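Local coordinates for uncharacterized protein (Bacteroides eggerthii DSM 20697, PDB 4ECO) that is of unknown function but, as a leucine-rich repeat protein, probably binds other proteins, at residues K354-I368 with F375-L389. Numbering follows the deposited sequence.
Sequences KLASLNLAYNQITEI and FTEQVENLSFAHNKL
Leu358, Leu360 and Ile368 gather round the ring of Phe384, joining one coil of a solenoid to the next. Leu358 crosses the phenylalanine at about a right angle and brings CD2 to 3.8 Å from Phe384 CZ, having its CG anti to the backbone N (chi1 -177°). Leu360 runs alongside the ring, pointing the same way, while Ile368 CG1 lies 3.8 Å from Leu389 CD2 and also reaches Phe384. Phe409 extends this core into the following coil.

Outward from the core, strands 357-359 and 381-383 run parallel, and the nearly straight bond from Leu360 N to Ser383 O (2.9 Å) ties them. Past the strands the side chain of Asn387 turns inward beside that of Asn363, the two amide planes nearly coplanar. Asn387 ND2 donates to Leu360 O (3.2 Å) and to Phe384 O of its own coil, both lying in the amide plane, and Asn387 OD1 accepts from Ile365 N (3.2 Å). Leu360 O is gripped by a second donor, Asn363 ND2, coming from the opposite face of its carbonyl plane. A leucine in place of Asn387 would probably leave the backbone N of buried Ile365 without its acceptor and rob Leu360 O of one of its two donors.

At the polar edge, Tyr362 and His386 form an offset stack, centroids 4.0 Å apart and planes at 10°, with Tyr362 CE1 over the centre of the imidazole; Tyr339 and Tyr411 continue the pile through neighbouring coils. Beyond it, Gln364 OE1 meets the aliphatic Lys388 CD at 3.3 Å. Equivalent residues thus stack coil upon coil, and the inward leucines, short parallel strands and asparagine ladder are the hallmarks of the leucine-rich repeat solenoid.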
loop_
_atom_site.group_PDB
_atom_site.type_symbol
_atom_site.label_atom_id
_atom_site.label_comp_id
_atom_site.label_asym_id
_atom_site.label_seq_id
_atom_site.Cartn_x
_atom_site.Cartn_y
_atom_site.Cartn_z
ATOM N N LYS A 354 1.824 -10.026 15.892
ATOM C CA LYS A 354 2.922 -9.774 14.972
ATOM C C LYS A 354 2.414 -9.407 13.575
ATOM O O LYS A 354 1.880 -10.261 12.871
ATOM C CB LYS A 354 3.840 -11.011 14.897
ATOM C CG LYS A 354 4.441 -11.438 16.225
ATOM C CD LYS A 354 5.520 -10.483 16.707
ATOM C CE LYS A 354 6.021 -10.890 18.063
ATOM N NZ LYS A 354 6.877 -9.836 18.643
ATOM N N LEU A 355 2.582 -8.143 13.172
ATOM C CA LEU A 355 2.145 -7.715 11.850
ATOM C C LEU A 355 3.277 -7.828 10.805
ATOM O O LEU A 355 4.431 -7.495 11.085
ATOM C CB LEU A 355 1.594 -6.270 11.873
ATOM C CG LEU A 355 0.356 -6.008 12.743
ATOM C CD1 LEU A 355 0.043 -4.546 12.797
ATOM C CD2 LEU A 355 -0.869 -6.750 12.235
ATOM N N ALA A 356 2.918 -8.304 9.601
ATOM C CA ALA A 356 3.780 -8.405 8.414
ATOM C C ALA A 356 3.546 -7.185 7.500
ATOM O O ALA A 356 4.438 -6.750 6.774
ATOM C CB ALA A 356 3.489 -9.692 7.669
ATOM N N SER A 357 2.328 -6.628 7.572
ATOM C CA SER A 357 1.892 -5.431 6.863
ATOM C C SER A 357 1.203 -4.509 7.818
ATOM O O SER A 357 0.415 -4.967 8.623
ATOM C CB SER A 357 0.951 -5.787 5.706
ATOM O OG SER A 357 1.617 -6.279 4.551
ATOM N N LEU A 358 1.472 -3.221 7.718
ATOM C CA LEU A 358 0.790 -2.174 8.472
ATOM C C LEU A 358 0.817 -0.903 7.638
ATOM O O LEU A 358 1.860 -0.468 7.168
ATOM C CB LEU A 358 1.365 -1.962 9.879
ATOM C CG LEU A 358 0.680 -0.925 10.778
ATOM C CD1 LEU A 358 -0.753 -1.343 11.140
ATOM C CD2 LEU A 358 1.505 -0.677 12.019
ATOM N N ASN A 359 -0.357 -0.380 7.370
ATOM C CA ASN A 359 -0.518 0.837 6.593
ATOM C C ASN A 359 -1.668 1.652 7.193
ATOM O O ASN A 359 -2.825 1.264 7.064
ATOM C CB ASN A 359 -0.745 0.510 5.114
ATOM C CG ASN A 359 -0.463 1.674 4.188
ATOM O OD1 ASN A 359 -0.937 2.812 4.401
ATOM N ND2 ASN A 359 0.337 1.409 3.141
ATOM N N LEU A 360 -1.321 2.748 7.910
ATOM C CA LEU A 360 -2.257 3.654 8.597
ATOM C C LEU A 360 -2.264 5.038 7.923
ATOM O O LEU A 360 -2.736 6.018 8.514
ATOM C CB LEU A 360 -1.851 3.774 10.078
ATOM C CG LEU A 360 -1.824 2.470 10.905
ATOM C CD1 LEU A 360 -1.241 2.700 12.279
ATOM C CD2 LEU A 360 -3.206 1.854 11.032
ATOM N N ALA A 361 -1.772 5.110 6.665
ATOM C CA ALA A 361 -1.643 6.372 5.972
ATOM C C ALA A 361 -2.994 7.027 5.712
ATOM O O ALA A 361 -4.021 6.351 5.638
ATOM C CB ALA A 361 -0.885 6.194 4.673
ATOM N N TYR A 362 -2.969 8.370 5.632
ATOM C CA TYR A 362 -4.078 9.238 5.310
ATOM C C TYR A 362 -5.172 9.169 6.380
ATOM O O TYR A 362 -6.319 8.759 6.138
ATOM C CB TYR A 362 -4.626 8.935 3.916
ATOM C CG TYR A 362 -3.644 9.259 2.815
ATOM C CD1 TYR A 362 -3.567 10.540 2.282
ATOM C CD2 TYR A 362 -2.793 8.284 2.298
ATOM C CE1 TYR A 362 -2.662 10.848 1.263
ATOM C CE2 TYR A 362 -1.860 8.588 1.298
ATOM C CZ TYR A 362 -1.818 9.867 0.766
ATOM O OH TYR A 362 -0.954 10.181 -0.262
ATOM N N ASN A 363 -4.801 9.648 7.561
ATOM C CA ASN A 363 -5.660 9.756 8.738
ATOM C C ASN A 363 -5.245 11.019 9.514
ATOM O O ASN A 363 -4.601 11.911 8.956
ATOM C CB ASN A 363 -5.584 8.480 9.597
ATOM C CG ASN A 363 -6.323 7.313 9.022
ATOM O OD1 ASN A 363 -7.533 7.243 9.095
ATOM N ND2 ASN A 363 -5.615 6.329 8.532
ATOM N N GLN A 364 -5.618 11.097 10.783
ATOM C CA GLN A 364 -5.299 12.247 11.622
ATOM C C GLN A 364 -4.823 11.739 12.998
ATOM O O GLN A 364 -5.131 12.314 14.043
ATOM C CB GLN A 364 -6.528 13.184 11.709
ATOM C CG GLN A 364 -6.827 13.956 10.408
ATOM C CD GLN A 364 -5.856 15.090 10.041
ATOM O OE1 GLN A 364 -5.976 16.205 10.524
ATOM N NE2 GLN A 364 -4.875 14.827 9.170
ATOM N N ILE A 365 -4.072 10.626 12.964
ATOM C CA ILE A 365 -3.477 9.959 14.123
ATOM C C ILE A 365 -2.400 10.887 14.705
ATOM O O ILE A 365 -1.570 11.392 13.951
ATOM C CB ILE A 365 -2.922 8.564 13.722
ATOM C CG1 ILE A 365 -4.046 7.683 13.136
ATOM C CG2 ILE A 365 -2.235 7.877 14.902
ATOM C CD1 ILE A 365 -3.591 6.448 12.338
ATOM N N THR A 366 -2.438 11.125 16.031
ATOM C CA THR A 366 -1.470 11.995 16.704
ATOM C C THR A 366 -0.434 11.206 17.486
ATOM O O THR A 366 0.657 11.736 17.755
ATOM C CB THR A 366 -2.159 12.980 17.648
ATOM O OG1 THR A 366 -2.925 12.266 18.632
ATOM C CG2 THR A 366 -2.992 14.003 16.914
ATOM N N GLU A 367 -0.766 9.952 17.863
ATOM C CA GLU A 367 0.153 9.140 18.653
ATOM C C GLU A 367 -0.015 7.660 18.391
ATOM O O GLU A 367 -1.141 7.173 18.327
ATOM C CB GLU A 367 -0.108 9.423 20.141
ATOM C CG GLU A 367 1.010 9.057 21.108
ATOM C CD GLU A 367 0.803 9.570 22.525
ATOM O OE1 GLU A 367 0.112 10.600 22.698
ATOM O OE2 GLU A 367 1.329 8.930 23.464
ATOM N N ILE A 368 1.115 6.942 18.279
ATOM C CA ILE A 368 1.186 5.482 18.176
ATOM C C ILE A 368 1.694 4.995 19.542
ATOM O O ILE A 368 2.773 5.419 19.986
ATOM C CB ILE A 368 2.042 5.009 16.987
ATOM C CG1 ILE A 368 1.452 5.477 15.619
ATOM C CG2 ILE A 368 2.315 3.501 17.047
ATOM C CD1 ILE A 368 0.069 4.891 15.172
ATOM N N PHE A 375 6.126 -7.368 15.189
ATOM C CA PHE A 375 6.304 -7.541 13.749
ATOM C C PHE A 375 6.961 -8.890 13.395
ATOM O O PHE A 375 7.837 -9.365 14.109
ATOM C CB PHE A 375 7.148 -6.389 13.153
ATOM C CG PHE A 375 6.649 -4.977 13.389
ATOM C CD1 PHE A 375 5.708 -4.401 12.542
ATOM C CD2 PHE A 375 7.140 -4.214 14.447
ATOM C CE1 PHE A 375 5.229 -3.108 12.782
ATOM C CE2 PHE A 375 6.673 -2.916 14.671
ATOM C CZ PHE A 375 5.724 -2.373 13.837
ATOM N N THR A 376 6.556 -9.470 12.260
ATOM C CA THR A 376 7.127 -10.705 11.707
ATOM C C THR A 376 8.465 -10.362 11.014
ATOM O O THR A 376 8.649 -9.219 10.590
ATOM C CB THR A 376 6.132 -11.395 10.736
ATOM O OG1 THR A 376 6.183 -10.800 9.433
ATOM C CG2 THR A 376 4.703 -11.431 11.260
ATOM N N GLU A 377 9.377 -11.346 10.851
ATOM C CA GLU A 377 10.680 -11.147 10.189
ATOM C C GLU A 377 10.514 -10.923 8.669
ATOM O O GLU A 377 11.501 -10.670 7.975
ATOM C CB GLU A 377 11.623 -12.350 10.426
ATOM C CG GLU A 377 11.704 -12.874 11.858
ATOM C CD GLU A 377 10.730 -13.992 12.197
ATOM O OE1 GLU A 377 9.622 -14.044 11.609
ATOM O OE2 GLU A 377 11.078 -14.812 13.081
ATOM N N GLN A 378 9.263 -10.975 8.167
ATOM C CA GLN A 378 8.940 -10.863 6.742
ATOM C C GLN A 378 8.485 -9.437 6.329
ATOM O O GLN A 378 8.180 -9.229 5.146
ATOM C CB GLN A 378 7.833 -11.887 6.347
ATOM C CG GLN A 378 7.873 -13.259 7.045
ATOM C CD GLN A 378 9.231 -13.928 7.034
ATOM O OE1 GLN A 378 9.986 -13.879 6.045
ATOM N NE2 GLN A 378 9.574 -14.558 8.160
ATOM N N VAL A 379 8.448 -8.467 7.286
ATOM C CA VAL A 379 8.044 -7.069 7.044
ATOM C C VAL A 379 8.958 -6.422 6.009
ATOM O O VAL A 379 10.185 -6.411 6.162
ATOM C CB VAL A 379 8.024 -6.212 8.330
ATOM C CG1 VAL A 379 7.710 -4.756 8.019
ATOM C CG2 VAL A 379 7.053 -6.767 9.355
ATOM N N GLU A 380 8.357 -5.889 4.963
ATOM C CA GLU A 380 9.128 -5.199 3.936
ATOM C C GLU A 380 8.974 -3.697 4.177
ATOM O O GLU A 380 9.931 -3.063 4.619
ATOM C CB GLU A 380 8.699 -5.609 2.503
ATOM C CG GLU A 380 9.745 -5.251 1.459
ATOM C CD GLU A 380 9.349 -5.170 -0.006
ATOM O OE1 GLU A 380 8.148 -5.332 -0.320
ATOM O OE2 GLU A 380 10.253 -4.928 -0.842
ATOM N N ASN A 381 7.751 -3.148 3.951
ATOM C CA ASN A 381 7.445 -1.724 4.100
ATOM C C ASN A 381 6.242 -1.473 5.006
ATOM O O ASN A 381 5.251 -2.224 4.965
ATOM C CB ASN A 381 7.173 -1.077 2.728
ATOM C CG ASN A 381 8.345 -1.023 1.781
ATOM O OD1 ASN A 381 9.463 -0.667 2.144
ATOM N ND2 ASN A 381 8.102 -1.314 0.522
ATOM N N LEU A 382 6.336 -0.382 5.811
ATOM C CA LEU A 382 5.276 0.126 6.708
ATOM C C LEU A 382 5.004 1.573 6.415
ATOM O O LEU A 382 5.911 2.288 5.946
ATOM C CB LEU A 382 5.623 -0.014 8.191
ATOM C CG LEU A 382 6.026 -1.365 8.736
ATOM C CD1 LEU A 382 6.535 -1.200 10.136
ATOM C CD2 LEU A 382 4.874 -2.366 8.664
ATOM N N SER A 383 3.764 2.028 6.699
ATOM C CA SER A 383 3.414 3.421 6.470
ATOM C C SER A 383 2.514 4.024 7.550
ATOM O O SER A 383 1.447 3.490 7.889
ATOM C CB SER A 383 2.740 3.607 5.129
ATOM O OG SER A 383 2.584 5.001 4.908
ATOM N N PHE A 384 2.960 5.197 8.030
ATOM C CA PHE A 384 2.297 6.062 8.989
ATOM C C PHE A 384 2.162 7.439 8.363
ATOM O O PHE A 384 1.909 8.429 9.056
ATOM C CB PHE A 384 3.087 6.116 10.295
ATOM C CG PHE A 384 3.335 4.777 10.937
ATOM C CD1 PHE A 384 4.458 4.017 10.596
ATOM C CD2 PHE A 384 2.473 4.287 11.920
ATOM C CE1 PHE A 384 4.705 2.785 11.212
ATOM C CE2 PHE A 384 2.726 3.056 12.544
ATOM C CZ PHE A 384 3.853 2.325 12.197
ATOM N N ALA A 385 2.351 7.505 7.033
ATOM C CA ALA A 385 2.317 8.749 6.272
ATOM C C ALA A 385 0.944 9.449 6.329
ATOM O O ALA A 385 -0.084 8.790 6.476
ATOM C CB ALA A 385 2.695 8.484 4.835
ATOM N N HIS A 386 0.947 10.795 6.211
ATOM C CA HIS A 386 -0.237 11.648 6.157
ATOM C C HIS A 386 -1.097 11.455 7.387
ATOM O O HIS A 386 -2.200 10.923 7.319
ATOM C CB HIS A 386 -1.041 11.417 4.883
ATOM C CG HIS A 386 -0.313 11.818 3.645
ATOM N ND1 HIS A 386 -0.444 13.086 3.109
ATOM C CD2 HIS A 386 0.548 11.106 2.881
ATOM C CE1 HIS A 386 0.316 13.097 2.026
ATOM N NE2 HIS A 386 0.944 11.930 1.851
ATOM N N ASN A 387 -0.560 11.880 8.523
ATOM C CA ASN A 387 -1.211 11.888 9.826
ATOM C C ASN A 387 -0.748 13.133 10.555
ATOM O O ASN A 387 -0.211 14.052 9.924
ATOM C CB ASN A 387 -0.934 10.608 10.633
ATOM C CG ASN A 387 -1.668 9.387 10.155
ATOM O OD1 ASN A 387 -2.853 9.222 10.402
ATOM N ND2 ASN A 387 -0.958 8.447 9.543
ATOM N N LYS A 388 -0.944 13.165 11.872
ATOM C CA LYS A 388 -0.569 14.290 12.705
ATOM C C LYS A 388 0.378 13.828 13.819
ATOM O O LYS A 388 0.267 14.315 14.929
ATOM C CB LYS A 388 -1.842 14.948 13.282
ATOM C CG LYS A 388 -2.765 15.586 12.238
ATOM C CD LYS A 388 -3.770 16.564 12.885
ATOM C CE LYS A 388 -3.206 17.947 13.099
ATOM N NZ LYS A 388 -4.209 18.878 13.674
ATOM N N LEU A 389 1.302 12.891 13.527
ATOM C CA LEU A 389 2.233 12.336 14.521
ATOM C C LEU A 389 3.211 13.374 15.027
ATOM O O LEU A 389 3.869 14.023 14.210
ATOM C CB LEU A 389 3.036 11.155 13.962
ATOM C CG LEU A 389 2.326 9.839 13.668
ATOM C CD1 LEU A 389 3.308 8.853 13.061
ATOM C CD2 LEU A 389 1.686 9.239 14.925
#